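Local coordinates for protein major pollen allergen Jun a 1 (Juniperus ashei, PDB 1PXZ) that has low pectate lyase activity, cleaving (1->4)-alpha-D-galacturonan by elimination with calcium as cofactor, and is the major allergen of cedar pollen, at residues A[81-86]-A[104-109]; A[127-132]-A[146-151]. One frame throughout, in Å; residues are numbered along the deposited sequence.

Interaction 1 (A[81-86]-A[104-109]); sequences KMPLYV and GGPCLF
Phe109 gives up more surface here than any other residue, and its ring lies alongside Pro83, both side chains pointing the same way. The proline comes over one face of the phenyl ring in a CH-pi contact, with Pro83 CB 3.8 Å from the ring centroid. Phe109 does the same in turn to Tyr85: its CB sits over a face of the tyrosine ring, displaced toward the rim, with Phe109 CB 3.6 Å from Tyr85 CE1. Both aromatic side chains have CG anti to the carbonyl carbon (chi1 -76° in Tyr85, -69° in Phe109), yet the rings cross obliquely, their planes at 42°. Pro106 is the second anchor. Its CG presses on the peptide that enters Pro83, with Pro106 CG 3.3 Å from Met82 C. The backbones beneath pair in parallel, Leu84 beside Leu108 and Tyr85 beside Phe109, as neighbouring coils of the parallel beta-helix; strand 84-85 is the outermost strand at this end of its sheet. Leu84 N donates to Cys107 O at 3.0 Å, nearly along the C=O axis. The Phe109 N to Leu84 O bond is more bent at the hydrogen, and Val86 N then reaches Phe109 O at 2.9 Å, again almost in line with the carbonyl. On the sheet face away from the aromatic rings, Leu84 CD2 meets Leu108 CD2 at 3.6 Å, the two leucines running side by side. Helix 58-63 packs against Leu84 there through Leu58 and Ala62, while Cys107 is tied by its disulfide to Cys126.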
loop_
_atom_site.group_PDB
_atom_site.type_symbol
_atom_site.label_atom_id
_atom_site.label_comp_id
_atom_site.label_asym_id
_atom_site.label_seq_id
_atom_site.Cartn_x
_atom_site.Cartn_y
_atom_site.Cartn_z
ATOM N N LYS A 81 12.469 -17.310 -4.339
ATOM C CA LYS A 81 13.404 -17.532 -5.432
ATOM C C LYS A 81 12.964 -16.833 -6.717
ATOM O O LYS A 81 13.788 -16.620 -7.600
ATOM C CB LYS A 81 13.561 -19.014 -5.752
ATOM C CG LYS A 81 14.204 -19.866 -4.662
ATOM C CD LYS A 81 14.525 -21.230 -5.246
ATOM C CE LYS A 81 15.321 -22.102 -4.294
ATOM N NZ LYS A 81 14.695 -22.219 -2.955
ATOM N N MET A 82 11.673 -16.524 -6.798
ATOM C CA MET A 82 11.098 -15.808 -7.924
ATOM C C MET A 82 9.976 -14.894 -7.423
ATOM O O MET A 82 9.547 -15.081 -6.282
ATOM C CB MET A 82 10.550 -16.786 -8.965
ATOM C CG MET A 82 11.643 -17.584 -9.681
ATOM S SD MET A 82 12.663 -16.586 -10.778
ATOM C CE MET A 82 11.506 -16.266 -12.112
ATOM N N PRO A 83 9.504 -13.953 -8.213
ATOM C CA PRO A 83 8.354 -13.140 -7.770
ATOM C C PRO A 83 7.197 -14.021 -7.309
ATOM O O PRO A 83 6.900 -15.048 -7.915
ATOM C CB PRO A 83 7.968 -12.405 -9.058
ATOM C CG PRO A 83 9.272 -12.254 -9.785
ATOM C CD PRO A 83 9.979 -13.577 -9.555
ATOM N N LEU A 84 6.560 -13.688 -6.199
ATOM C CA LEU A 84 5.425 -14.472 -5.736
ATOM C C LEU A 84 4.149 -13.813 -6.236
ATOM O O LEU A 84 3.843 -12.719 -5.752
ATOM C CB LEU A 84 5.407 -14.531 -4.220
ATOM C CG LEU A 84 4.142 -15.101 -3.577
ATOM C CD1 LEU A 84 3.786 -16.455 -4.170
ATOM C CD2 LEU A 84 4.326 -15.197 -2.068
ATOM N N TYR A 85 3.471 -14.474 -7.162
ATOM C CA TYR A 85 2.162 -14.007 -7.597
ATOM C C TYR A 85 1.093 -14.536 -6.649
ATOM O O TYR A 85 1.012 -15.744 -6.414
ATOM C CB TYR A 85 1.912 -14.470 -9.031
ATOM C CG TYR A 85 2.707 -13.598 -9.970
ATOM C CD1 TYR A 85 2.157 -12.406 -10.420
ATOM C CD2 TYR A 85 3.976 -13.985 -10.369
ATOM C CE1 TYR A 85 2.866 -11.590 -11.278
ATOM C CE2 TYR A 85 4.685 -13.164 -11.228
ATOM C CZ TYR A 85 4.129 -11.985 -11.671
ATOM O OH TYR A 85 4.841 -11.172 -12.528
ATOM N N VAL A 86 0.309 -13.621 -6.104
ATOM C CA VAL A 86 -0.713 -13.926 -5.116
ATOM C C VAL A 86 -2.078 -13.962 -5.807
ATOM O O VAL A 86 -2.515 -12.963 -6.404
ATOM C CB VAL A 86 -0.755 -12.917 -3.956
ATOM C CG1 VAL A 86 -1.889 -13.282 -2.989
ATOM C CG2 VAL A 86 0.551 -12.838 -3.170
ATOM N N GLY A 104 16.875 -10.068 0.160
ATOM C CA GLY A 104 17.638 -10.273 -1.061
ATOM C C GLY A 104 16.891 -10.942 -2.195
ATOM O O GLY A 104 17.410 -11.054 -3.311
ATOM N N GLY A 105 15.653 -11.406 -1.972
ATOM C CA GLY A 105 14.900 -12.018 -3.060
ATOM C C GLY A 105 13.780 -11.086 -3.511
ATOM O O GLY A 105 13.600 -10.027 -2.903
ATOM N N PRO A 106 13.059 -11.473 -4.554
ATOM C CA PRO A 106 11.883 -10.740 -5.016
ATOM C C PRO A 106 10.742 -10.887 -4.003
ATOM O O PRO A 106 10.809 -11.724 -3.117
ATOM C CB PRO A 106 11.496 -11.405 -6.337
ATOM C CG PRO A 106 12.205 -12.709 -6.355
ATOM C CD PRO A 106 13.355 -12.649 -5.397
ATOM N N CYS A 107 9.709 -10.046 -4.151
ATOM C CA CYS A 107 8.651 -10.008 -3.142
ATOM C C CYS A 107 7.285 -10.258 -3.748
ATOM O O CYS A 107 7.153 -11.227 -4.521
ATOM C CB CYS A 107 8.776 -8.672 -2.373
ATOM S SG CYS A 107 10.312 -8.693 -1.377
ATOM N N LEU A 108 6.282 -9.449 -3.440
ATOM C CA LEU A 108 4.891 -9.798 -3.708
ATOM C C LEU A 108 4.298 -9.075 -4.912
ATOM O O LEU A 108 4.490 -7.865 -5.092
ATOM C CB LEU A 108 3.988 -9.462 -2.510
ATOM C CG LEU A 108 4.399 -10.114 -1.176
ATOM C CD1 LEU A 108 3.461 -9.667 -0.067
ATOM C CD2 LEU A 108 4.447 -11.626 -1.326
ATOM N N PHE A 109 3.584 -9.870 -5.704
ATOM C CA PHE A 109 3.040 -9.428 -6.973
ATOM C C PHE A 109 1.579 -9.841 -7.087
ATOM O O PHE A 109 1.189 -10.938 -6.716
ATOM C CB PHE A 109 3.826 -10.017 -8.161
ATOM C CG PHE A 109 5.237 -9.461 -8.302
ATOM C CD1 PHE A 109 6.254 -9.844 -7.437
ATOM C CD2 PHE A 109 5.532 -8.555 -9.305
ATOM C CE1 PHE A 109 7.543 -9.345 -7.522
ATOM C CE2 PHE A 109 6.813 -8.041 -9.407
ATOM C CZ PHE A 109 7.805 -8.436 -8.535
#

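Interaction 2 (A[127-132]-A[146-151]); sequences NTSVLG and HAQDGD
Ser129 turns its hydroxyl toward the backbone of Gln148, and the two direct hydrogen bonds of the contact both run between Ser129 and Gln148. With chi1 at 68°, OG stands in the crowded position between its own backbone N and carbonyl carbon, where it accepts the Gln148 N-H, Ser129 OG to Gln148 N being 2.9 Å. The main chain answers in the other direction: Ser129 N donates to Gln148 O at 3.0 Å, in the plane of that carbonyl. Gln148 is therefore gripped through both its N-H and its C=O by one serine, and its CB and CG lie against the same hydroxyl. Thr128 brings its CA-H to the same oxygen, Thr128 CA to Gln148 O 3.4 Å, and CG2, anti to the backbone N, packs beside it. The segments run antiparallel, without strand pairing between them; they are the two legs leading into and out of the hairpin of strands 132-137 and 141-145, which projects from the beta-helix. Water fills in where the legs do not bond directly. One water accepts a hydrogen bond from Ser129 OG, its oxygen 2.6 Å from Ser129 OG, and donates to Val130 O and His146 O, so the serine hydroxyl is held both as donor and as acceptor. Another bridges Asn127 O and Asp149 O. Toward the hairpin, Leu131 has CG anti to its backbone N (chi1 165°), which lays CD1 3.7 Å from His146 CA, while Ala147 CB faces Ser129 O. At the far end Gly150, centre of an inverse gamma turn, brings its CA within 3.6 Å of Asn127 C, and its N is hydrogen-bonded to Asp173 OD2. Asp149, whose CB leaves the backbone away from the 127-132 leg, and Asp173 probably bind the calcium ion, as their counterparts do in related pectate lyases.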
loop_
_atom_site.group_PDB
_atom_site.type_symbol
_atom_site.label_atom_id
_atom_site.label_comp_id
_atom_site.label_asym_id
_atom_site.label_seq_id
_atom_site.Cartn_x
_atom_site.Cartn_y
_atom_site.Cartn_z
ATOM N N ASN A 127 14.603 -7.418 -4.013
ATOM C CA ASN A 127 15.618 -7.211 -5.040
ATOM C C ASN A 127 15.135 -7.561 -6.430
ATOM O O ASN A 127 14.159 -8.293 -6.539
ATOM C CB ASN A 127 16.822 -8.114 -4.724
ATOM C CG ASN A 127 18.047 -7.680 -5.502
ATOM O OD1 ASN A 127 18.625 -8.465 -6.250
ATOM N ND2 ASN A 127 18.421 -6.424 -5.298
ATOM N N THR A 128 15.823 -7.049 -7.436
ATOM C CA THR A 128 15.526 -7.354 -8.829
ATOM C C THR A 128 15.457 -8.860 -9.057
ATOM O O THR A 128 16.276 -9.643 -8.580
ATOM C CB THR A 128 16.584 -6.758 -9.774
ATOM O OG1 THR A 128 16.505 -5.327 -9.670
ATOM C CG2 THR A 128 16.278 -7.131 -11.222
ATOM N N SER A 129 14.432 -9.295 -9.800
ATOM C CA SER A 129 14.391 -10.752 -9.995
ATOM C C SER A 129 15.054 -11.113 -11.313
ATOM O O SER A 129 15.344 -10.262 -12.156
ATOM C CB SER A 129 12.943 -11.237 -9.965
ATOM O OG SER A 129 12.260 -10.735 -11.122
ATOM N N VAL A 130 15.269 -12.409 -11.492
ATOM C CA VAL A 130 15.796 -12.949 -12.736
ATOM C C VAL A 130 14.699 -13.541 -13.607
ATOM O O VAL A 130 13.777 -14.175 -13.088
ATOM C CB VAL A 130 16.825 -14.050 -12.416
ATOM C CG1 VAL A 130 17.284 -14.726 -13.692
ATOM C CG2 VAL A 130 17.969 -13.413 -11.641
ATOM N N LEU A 131 14.793 -13.304 -14.903
ATOM C CA LEU A 131 13.852 -13.895 -15.861
ATOM C C LEU A 131 13.782 -15.390 -15.604
ATOM O O LEU A 131 14.787 -16.039 -15.273
ATOM C CB LEU A 131 14.335 -13.559 -17.256
ATOM C CG LEU A 131 13.763 -14.302 -18.453
ATOM C CD1 LEU A 131 12.377 -13.781 -18.806
ATOM C CD2 LEU A 131 14.713 -14.170 -19.636
ATOM N N GLY A 132 12.588 -15.977 -15.696
ATOM C CA GLY A 132 12.486 -17.397 -15.366
ATOM C C GLY A 132 11.037 -17.859 -15.304
ATOM O O GLY A 132 10.129 -17.026 -15.349
ATOM N N HIS A 146 9.049 -11.924 -16.873
ATOM C CA HIS A 146 10.277 -11.170 -17.157
ATOM C C HIS A 146 10.965 -10.744 -15.866
ATOM O O HIS A 146 10.392 -10.856 -14.780
ATOM C CB HIS A 146 9.958 -9.958 -18.026
ATOM C CG HIS A 146 9.141 -8.877 -17.390
ATOM N ND1 HIS A 146 7.765 -8.845 -17.412
ATOM C CD2 HIS A 146 9.498 -7.755 -16.719
ATOM C CE1 HIS A 146 7.307 -7.777 -16.783
ATOM N NE2 HIS A 146 8.352 -7.093 -16.345
ATOM N N ALA A 147 12.191 -10.237 -15.968
ATOM C CA ALA A 147 12.869 -9.648 -14.821
ATOM C C ALA A 147 12.058 -8.520 -14.197
ATOM O O ALA A 147 11.629 -7.611 -14.915
ATOM C CB ALA A 147 14.234 -9.121 -15.259
ATOM N N GLN A 148 11.837 -8.514 -12.883
ATOM C CA GLN A 148 10.993 -7.456 -12.321
ATOM C C GLN A 148 11.745 -6.549 -11.347
ATOM O O GLN A 148 12.676 -6.969 -10.681
ATOM C CB GLN A 148 9.808 -8.022 -11.539
ATOM C CG GLN A 148 8.998 -9.101 -12.224
ATOM C CD GLN A 148 8.218 -8.533 -13.395
ATOM O OE1 GLN A 148 8.352 -9.031 -14.511
ATOM N NE2 GLN A 148 7.427 -7.510 -13.097
ATOM N N ASP A 149 11.296 -5.297 -11.224
ATOM C CA ASP A 149 11.861 -4.390 -10.228
ATOM C C ASP A 149 11.746 -4.977 -8.822
ATOM O O ASP A 149 10.832 -5.740 -8.534
ATOM C CB ASP A 149 11.145 -3.039 -10.264
ATOM C CG ASP A 149 11.654 -2.104 -11.343
ATOM O OD1 ASP A 149 12.437 -2.542 -12.213
ATOM O OD2 ASP A 149 11.264 -0.913 -11.311
ATOM N N GLY A 150 12.660 -4.598 -7.950
ATOM C CA GLY A 150 12.666 -4.950 -6.548
ATOM C C GLY A 150 11.702 -4.116 -5.718
ATOM O O GLY A 150 12.110 -3.399 -4.803
ATOM N N ASP A 151 10.421 -4.218 -6.049
ATOM C CA ASP A 151 9.361 -3.553 -5.313
ATOM C C ASP A 151 8.840 -4.467 -4.218
ATOM O O ASP A 151 8.759 -5.682 -4.430
ATOM C CB ASP A 151 8.183 -3.178 -6.216
ATOM C CG ASP A 151 8.544 -2.225 -7.339
ATOM O OD1 ASP A 151 9.442 -1.387 -7.146
ATOM O OD2 ASP A 151 7.940 -2.320 -8.427
HETATM O O HOH W 1 11.538 -8.371 -7.740
HETATM O O HOH W 2 11.217 -12.553 -12.647
#

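How the interactions relate
Interaction 1 is buried and interaction 2 lies mostly on the surface, their centres about 8 Å apart on the same side of the chain's centre. The first joins two successive coils of the beta-helix by parallel backbone pairing, with proline, leucine and aromatic side chains packed on it; the second joins the legs of an excursion from that helix, where a serine hydroxyl and bridging waters carry much of the bonding. They meet directly: Gly105 O and Asn127 N are 3.0 Å apart, a probable hydrogen bond, and Met82 CE packs against Val130 O and Gly132 CA. Ser129 also touches Pro83 and Pro106, and Phe109 touches Gln148, so the 127-132 and 146-151 legs rest on interaction 1.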